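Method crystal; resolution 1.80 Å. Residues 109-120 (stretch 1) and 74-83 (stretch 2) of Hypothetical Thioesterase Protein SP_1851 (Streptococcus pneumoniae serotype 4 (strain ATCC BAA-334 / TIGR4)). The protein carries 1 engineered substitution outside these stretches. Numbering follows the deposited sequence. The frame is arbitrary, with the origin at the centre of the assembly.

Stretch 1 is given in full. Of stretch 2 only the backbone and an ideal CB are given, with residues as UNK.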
ATOM      1  N   THR A 109     -18.935   2.860   3.893  1.00 14.73           N
ATOM      2  CA  THR A 109     -20.029   3.272   3.016  1.00 16.80           C
ATOM      3  C   THR A 109     -20.812   4.408   3.674  1.00 15.73           C
ATOM      4  O   THR A 109     -20.802   4.539   4.898  1.00 18.65           O
ATOM      5  CB  THR A 109     -20.985   2.099   2.713  1.00 15.70           C
ATOM      6  OG1 THR A 109     -21.452   1.539   3.945  1.00 23.32           O
ATOM      7  CG2 THR A 109     -20.256   1.013   1.927  1.00 17.09           C
ATOM      8  N   ASN A 110     -21.492   5.234   2.882  1.00 17.47           N
ATOM      9  CA  ASN A 110     -22.309   6.279   3.496  1.00 16.27           C
ATOM     10  C   ASN A 110     -23.755   5.825   3.602  1.00 21.51           C
ATOM     11  O   ASN A 110     -24.067   4.687   3.260  1.00 20.64           O
ATOM     12  CB  ASN A 110     -22.194   7.613   2.738  1.00 19.62           C
ATOM     13  CG  ASN A 110     -22.726   7.547   1.320  1.00 23.52           C
ATOM     14  OD1 ASN A 110     -23.462   6.634   0.958  1.00 26.73           O
ATOM     15  ND2 ASN A 110     -22.359   8.538   0.508  1.00 25.94           N
ATOM     16  N   GLN A 111     -24.631   6.719   4.069  1.00 22.83           N
ATOM     17  CA  GLN A 111     -26.019   6.372   4.375  1.00 24.65           C
ATOM     18  C   GLN A 111     -26.818   6.057   3.113  1.00 28.62           C
ATOM     19  O   GLN A 111     -27.935   5.550   3.199  1.00 28.77           O
ATOM     20  CB  GLN A 111     -26.701   7.505   5.167  1.00 23.63           C
ATOM     21  CG  GLN A 111     -26.925   8.792   4.389  1.00 25.18           C
ATOM     22  CD  GLN A 111     -25.664   9.621   4.250  1.00 26.81           C
ATOM     23  OE1 GLN A 111     -24.687   9.407   4.968  1.00 22.99           O
ATOM     24  NE2 GLN A 111     -25.672  10.566   3.318  1.00 24.79           N
ATOM     25  N   GLU A 112     -26.236   6.355   1.954  1.00 26.82           N
ATOM     26  CA  GLU A 112     -26.837   6.040   0.656  1.00 28.67           C
ATOM     27  C   GLU A 112     -26.251   4.758   0.073  1.00 30.55           C
ATOM     28  O   GLU A 112     -26.525   4.402  -1.074  1.00 31.03           O
ATOM     29  CB  GLU A 112     -26.622   7.190  -0.333  1.00 31.58           C
ATOM     30  CG  GLU A 112     -27.091   8.550   0.168  1.00 36.31           C
ATOM     31  CD  GLU A 112     -28.593   8.641   0.319  1.00 38.38           C
ATOM     32  OE1 GLU A 112     -29.309   7.872  -0.356  1.00 42.93           O
ATOM     33  OE2 GLU A 112     -29.063   9.482   1.115  1.00 42.44           O
ATOM     34  N   GLY A 113     -25.425   4.076   0.859  1.00 25.57           N
ATOM     35  CA  GLY A 113     -24.808   2.836   0.424  1.00 26.14           C
ATOM     36  C   GLY A 113     -23.676   3.028  -0.569  1.00 26.24           C
ATOM     37  O   GLY A 113     -23.187   2.063  -1.168  1.00 27.94           O
ATOM     38  N   ARG A 114     -23.249   4.273  -0.754  1.00 24.63           N
ATOM     39  CA  ARG A 114     -22.147   4.564  -1.660  1.00 23.72           C
ATOM     40  C   ARG A 114     -20.802   4.269  -0.995  1.00 21.66           C
ATOM     41  O   ARG A 114     -20.615   4.567   0.178  1.00 19.60           O
ATOM     42  CB  ARG A 114     -22.186   6.022  -2.121  1.00 30.27           C
ATOM     43  CG  ARG A 114     -23.492   6.454  -2.774  1.00 31.17           C
ATOM     44  CD  ARG A 114     -23.928   5.472  -3.846  1.00 35.23           C
ATOM     45  NE  ARG A 114     -22.919   5.285  -4.886  1.00 41.52           N
ATOM     46  CZ  ARG A 114     -22.691   6.141  -5.879  1.00 47.71           C
ATOM     47  NH1 ARG A 114     -23.396   7.260  -5.972  1.00 51.87           N
ATOM     48  NH2 ARG A 114     -21.754   5.875  -6.780  1.00 47.95           N
ATOM     49  N   ASN A 115     -19.868   3.698  -1.750  1.00 21.88           N
ATOM     50  CA  ASN A 115     -18.529   3.410  -1.232  1.00 20.34           C
ATOM     51  C   ASN A 115     -17.688   4.664  -1.021  1.00 17.34           C
ATOM     52  O   ASN A 115     -17.453   5.414  -1.962  1.00 21.14           O
ATOM     53  CB  ASN A 115     -17.788   2.460  -2.182  1.00 21.82           C
ATOM     54  CG  ASN A 115     -18.374   1.068  -2.186  1.00 25.47           C
ATOM     55  OD1 ASN A 115     -18.949   0.617  -1.198  1.00 27.89           O
ATOM     56  ND2 ASN A 115     -18.232   0.377  -3.307  1.00 36.40           N
ATOM     57  N   VAL A 116     -17.212   4.883   0.205  1.00 14.98           N
ATOM     58  CA  VAL A 116     -16.383   6.053   0.502  1.00 13.84           C
ATOM     59  C   VAL A 116     -14.873   5.742   0.449  1.00 15.05           C
ATOM     60  O   VAL A 116     -14.101   6.452  -0.217  1.00 16.62           O
ATOM     61  CB  VAL A 116     -16.756   6.632   1.881  1.00 14.45           C
ATOM     62  CG1 VAL A 116     -15.863   7.815   2.238  1.00 14.78           C
ATOM     63  CG2 VAL A 116     -18.209   7.066   1.865  1.00 15.61           C
ATOM     64  N   CYS A 117     -14.444   4.691   1.139  1.00 12.77           N
ATOM     65  CA  CYS A 117     -13.031   4.305   1.088  1.00 10.94           C
ATOM     66  C   CYS A 117     -12.881   2.842   1.504  1.00 13.72           C
ATOM     67  O   CYS A 117     -13.797   2.272   2.088  1.00 13.87           O
ATOM     68  CB  CYS A 117     -12.178   5.224   1.974  1.00 11.79           C
ATOM     69  SG  CYS A 117     -12.543   5.102   3.747  1.00 13.15           S
ATOM     70  N   LYS A 118     -11.742   2.237   1.160  1.00 12.17           N
ATOM     71  CA  LYS A 118     -11.462   0.830   1.451  1.00 12.07           C
ATOM     72  C   LYS A 118     -10.023   0.740   1.918  1.00 12.13           C
ATOM     73  O   LYS A 118      -9.151   1.373   1.338  1.00 13.55           O
ATOM     74  CB  LYS A 118     -11.665  -0.062   0.212  1.00 17.14           C
ATOM     75  CG  LYS A 118     -12.922   0.221  -0.590  1.00 25.30           C
ATOM     76  CD  LYS A 118     -14.163  -0.047   0.223  1.00 28.69           C
ATOM     77  CE  LYS A 118     -15.371   0.632  -0.390  1.00 28.01           C
ATOM     78  NZ  LYS A 118     -16.481   0.759   0.572  1.00 26.63           N
ATOM     79  N   ALA A 119      -9.753  -0.032   2.966  1.00 10.05           N
ATOM     80  CA  ALA A 119      -8.383  -0.116   3.455  1.00 11.27           C
ATOM     81  C   ALA A 119      -8.045  -1.539   3.832  1.00 12.69           C
ATOM     82  O   ALA A 119      -8.933  -2.327   4.114  1.00 13.48           O
ATOM     83  CB  ALA A 119      -8.181   0.809   4.652  1.00  9.75           C
ATOM     84  N   THR A 120      -6.758  -1.868   3.820  1.00  9.89           N
ATOM     85  CA  THR A 120      -6.323  -3.185   4.245  1.00 10.09           C
ATOM     86  C   THR A 120      -5.228  -2.993   5.267  1.00 12.60           C
ATOM     87  O   THR A 120      -4.287  -2.227   5.044  1.00 13.42           O
ATOM     88  CB  THR A 120      -5.825  -4.028   3.053  1.00 13.96           C
ATOM     89  OG1 THR A 120      -6.927  -4.265   2.173  1.00 14.15           O
ATOM     90  CG2 THR A 120      -5.266  -5.359   3.520  1.00 14.02           C
ATOM     91  N   UNK A  74      -0.465  -0.314   6.549  1.00  9.68           N
ATOM     92  CA  UNK A  74      -1.819  -0.195   6.048  1.00 10.87           C
ATOM     93  C   UNK A  74      -1.843   0.500   4.703  1.00  9.96           C
ATOM     94  O   UNK A  74      -1.022   1.377   4.444  1.00  9.87           O
ATOM     95  CB  UNK A  74      -2.695   0.560   7.049  1.00 10.87           C
ATOM     96  N   UNK A  75      -2.771   0.086   3.853  1.00  9.16           N
ATOM     97  CA  UNK A  75      -3.001   0.766   2.576  1.00  9.98           C
ATOM     98  C   UNK A  75      -4.466   1.182   2.456  1.00 10.28           C
ATOM     99  O   UNK A  75      -5.354   0.428   2.820  1.00 13.97           O
ATOM    100  CB  UNK A  75      -2.606  -0.136   1.405  1.00  9.98           C
ATOM    101  N   UNK A  76      -4.732   2.400   1.987  1.00  9.65           N
ATOM    102  CA  UNK A  76      -6.116   2.854   1.892  1.00  8.79           C
ATOM    103  C   UNK A  76      -6.346   3.509   0.539  1.00  9.65           C
ATOM    104  O   UNK A  76      -5.454   4.172   0.015  1.00  8.67           O
ATOM    105  CB  UNK A  76      -6.452   3.826   3.025  1.00  8.79           C
ATOM    106  N   UNK A  77      -7.522   3.257  -0.034  1.00 10.40           N
ATOM    107  CA  UNK A  77      -7.969   3.892  -1.277  1.00  9.47           C
ATOM    108  C   UNK A  77      -9.179   4.749  -1.001  1.00 10.64           C
ATOM    109  O   UNK A  77     -10.143   4.279  -0.392  1.00 10.29           O
ATOM    110  CB  UNK A  77      -8.289   2.848  -2.349  1.00  9.47           C
ATOM    111  N   UNK A  78      -9.140   5.989  -1.471  1.00 11.65           N
ATOM    112  CA  UNK A  78     -10.249   6.911  -1.301  1.00 10.58           C
ATOM    113  C   UNK A  78     -11.087   6.987  -2.576  1.00 12.75           C
ATOM    114  O   UNK A  78     -10.572   7.282  -3.656  1.00 14.00           O
ATOM    115  CB  UNK A  78      -9.734   8.299  -0.917  1.00 10.58           C
ATOM    116  N   UNK A  79     -12.382   6.718  -2.435  1.00 15.12           N
ATOM    117  CA  UNK A  79     -13.254   6.490  -3.588  1.00 15.39           C
ATOM    118  C   UNK A  79     -14.242   7.622  -3.835  1.00 18.62           C
ATOM    119  O   UNK A  79     -14.535   7.986  -4.974  1.00 19.25           O
ATOM    120  CB  UNK A  79     -14.025   5.182  -3.399  1.00 15.39           C
ATOM    121  N   UNK A  80     -14.777   8.154  -2.753  1.00 18.96           N
ATOM    122  CA  UNK A  80     -15.845   9.142  -2.830  1.00 19.67           C
ATOM    123  C   UNK A  80     -15.777   9.963  -1.569  1.00 21.61           C
ATOM    124  O   UNK A  80     -15.484   9.430  -0.501  1.00 19.35           O
ATOM    125  CB  UNK A  80     -17.220   8.493  -3.001  1.00 19.67           C
ATOM    126  N   UNK A  81     -16.012  11.264  -1.690  1.00 17.14           N
ATOM    127  CA  UNK A  81     -15.900  12.150  -0.536  1.00 17.33           C
ATOM    128  C   UNK A  81     -16.932  11.836   0.538  1.00 17.57           C
ATOM    129  O   UNK A  81     -18.078  11.517   0.236  1.00 22.03           O
ATOM    130  CB  UNK A  81     -16.046  13.607  -0.980  1.00 17.33           C
ATOM    131  N   UNK A  82     -16.512  11.923   1.798  1.00 15.33           N
ATOM    132  CA  UNK A  82     -17.458  11.994   2.896  1.00 15.64           C
ATOM    133  C   UNK A  82     -17.824  13.454   3.109  1.00 19.43           C
ATOM    134  O   UNK A  82     -16.996  14.342   2.901  1.00 18.84           O
ATOM    135  CB  UNK A  82     -16.883  11.373   4.171  1.00 15.64           C
ATOM    136  N   UNK A  83     -19.064  13.710   3.518  1.00 19.23           N
ATOM    137  CA  UNK A  83     -19.532  15.086   3.707  1.00 21.26           C
ATOM    138  C   UNK A  83     -20.102  15.303   5.104  1.00 19.37           C
ATOM    139  O   UNK A  83     -20.493  14.350   5.770  1.00 17.03           O
ATOM    140  CB  UNK A  83     -20.590  15.433   2.657  1.00 21.26           C
TER

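The strands run antiparallel (163°). Their extended backbones place 76 and 78 on the face of Cys117 and Ala119, and 75 and 77 on that of Lys118 and Thr120.

Position 74 has extended angles (-143/146) and a CB set sideways, 3.8 Å from Thr120 O. A small polar group could reach that carbonyl, though other residues would fit. It is Ser74, whose OG donates to Thr120 O at 3.2 Å.

Position 75 pairs with Thr120 by backbone: its N donates to Thr120 O (3.0 Å) and its O accepts from Thr120 N (2.9 Å). The CB comes no closer than 4.5 Å to Thr120 O, so small polar or beta-branched residues would both suit. Ser75 is deposited (chi1 m), its OG hydrogen-bonded to a residue just outside the stretches.

At position 76, CB lies 3.8 Å from Ala119 CB, on the face where Cys117 also sits. A methyl leaves room above it, and beta angles (-134/141) favour branched apolar residues; valine, isoleucine or leucine would suit. Ile76 extends t,t, bringing CD1 to 4.1 Å from Cys117 SG.

Position 77 faces the Lys118 side, its N donating to Lys118 O at 2.8 Å and 175°. Polar or apolar residues are both possible; Asn77 is found, its ND2 bonded elsewhere in the structure.

Position 78 returns to the Cys117 face, its CB 4.9 Å from Cys117 CB. That spacing admits a medium or large apolar or aromatic group. Tyr78 places CD1 4.1 Å from Cys117 CB, an oblique approach to the ring.

Position 79 breaks the extended pattern (-109/-40). Its CB points toward stretch 1, 3.4 Å from Val116 O, and the aliphatic part of Lys118 lies nearby, which suits a flexible apolar chain. Leu79 sends CD1 to 3.6 Å from Lys118 CE and 3.9 Å from Asn115 CB. Its N donates to Val116 O (2.8 Å).

Position 80 also donates its N to Val116 O (3.1 Å), making that carbonyl a double acceptor. The CB, set sideways, is tight at 3.3 Å from Asn115 O, while Arg114 CB and the Asn110 amide lie farther out, so a long chain is plausible. Lys80, extended through chi3, packs CE 3.7 Å from both Arg114 CB and Asn110 ND2.

At 81 CB points away, leaving the choice open; Ala81 is deposited, and a water oxygen lies 2.7 Å from Ala81 O and 2.8 Å from Asn110 ND2, bridging them. At 82 an ideal CB would lie 4.2 Å from Val116 CG1, so glycine is not demanded; Gly82 is deposited. Position 83 is out of reach of stretch 1, which sets no preference; Lys83 bonds through NZ elsewhere in the structure.

Stretch 2 (74-83) SSINYLKAGK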
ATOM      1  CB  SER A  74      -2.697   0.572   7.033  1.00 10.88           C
ATOM      2  OG  SER A  74      -4.014   0.634   6.522  1.00 13.23           O
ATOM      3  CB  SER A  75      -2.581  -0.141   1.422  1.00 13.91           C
ATOM      4  OG  SER A  75      -1.180  -0.309   1.474  1.00 18.49           O
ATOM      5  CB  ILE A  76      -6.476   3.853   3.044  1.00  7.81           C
ATOM      6  CG1 ILE A  76      -7.912   4.369   2.903  1.00  8.15           C
ATOM      7  CG2 ILE A  76      -5.477   5.009   3.068  1.00  9.07           C
ATOM      8  CD1 ILE A  76      -8.442   5.046   4.212  1.00  7.95           C
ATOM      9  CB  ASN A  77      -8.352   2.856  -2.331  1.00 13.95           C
ATOM     10  CG  ASN A  77      -7.154   2.186  -2.944  1.00 16.47           C
ATOM     11  OD1 ASN A  77      -6.626   1.222  -2.398  1.00 20.87           O
ATOM     12  ND2 ASN A  77      -6.711   2.701  -4.079  1.00 20.36           N
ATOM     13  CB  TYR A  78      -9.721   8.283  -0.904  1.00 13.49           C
ATOM     14  CG  TYR A  78      -8.930   8.269   0.392  1.00 12.33           C
ATOM     15  CD1 TYR A  78      -9.572   8.345   1.620  1.00 14.06           C
ATOM     16  CD2 TYR A  78      -7.537   8.171   0.383  1.00 11.71           C
ATOM     17  CE1 TYR A  78      -8.856   8.336   2.806  1.00 11.10           C
ATOM     18  CE2 TYR A  78      -6.803   8.168   1.582  1.00 12.66           C
ATOM     19  CZ  TYR A  78      -7.473   8.250   2.784  1.00 12.67           C
ATOM     20  OH  TYR A  78      -6.756   8.253   3.982  1.00 11.31           O
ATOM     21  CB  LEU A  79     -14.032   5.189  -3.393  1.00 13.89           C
ATOM     22  CG  LEU A  79     -13.156   3.979  -3.052  1.00 21.04           C
ATOM     23  CD1 LEU A  79     -13.997   2.733  -3.003  1.00 23.16           C
ATOM     24  CD2 LEU A  79     -12.061   3.843  -4.073  1.00 17.02           C
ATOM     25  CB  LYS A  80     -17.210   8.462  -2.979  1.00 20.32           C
ATOM     26  CG  LYS A  80     -18.427   9.384  -2.814  1.00 21.70           C
ATOM     27  CD  LYS A  80     -19.721   8.640  -3.165  1.00 28.52           C
ATOM     28  CE  LYS A  80     -20.969   9.440  -2.804  1.00 36.07           C
ATOM     29  NZ  LYS A  80     -20.985  10.786  -3.446  1.00 41.06           N
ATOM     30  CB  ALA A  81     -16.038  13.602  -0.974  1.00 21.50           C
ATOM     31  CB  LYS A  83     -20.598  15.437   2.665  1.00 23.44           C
ATOM     32  CG  LYS A  83     -20.232  15.084   1.233  1.00 24.76           C
ATOM     33  CD  LYS A  83     -19.136  15.978   0.675  1.00 25.48           C
ATOM     34  CE  LYS A  83     -19.520  17.445   0.752  1.00 31.94           C
ATOM     35  NZ  LYS A  83     -18.429  18.337   0.255  1.00 37.76           N
TER
HETATM   36  O   HOH W   1     -20.409  10.522   1.105  1.00 23.84           O
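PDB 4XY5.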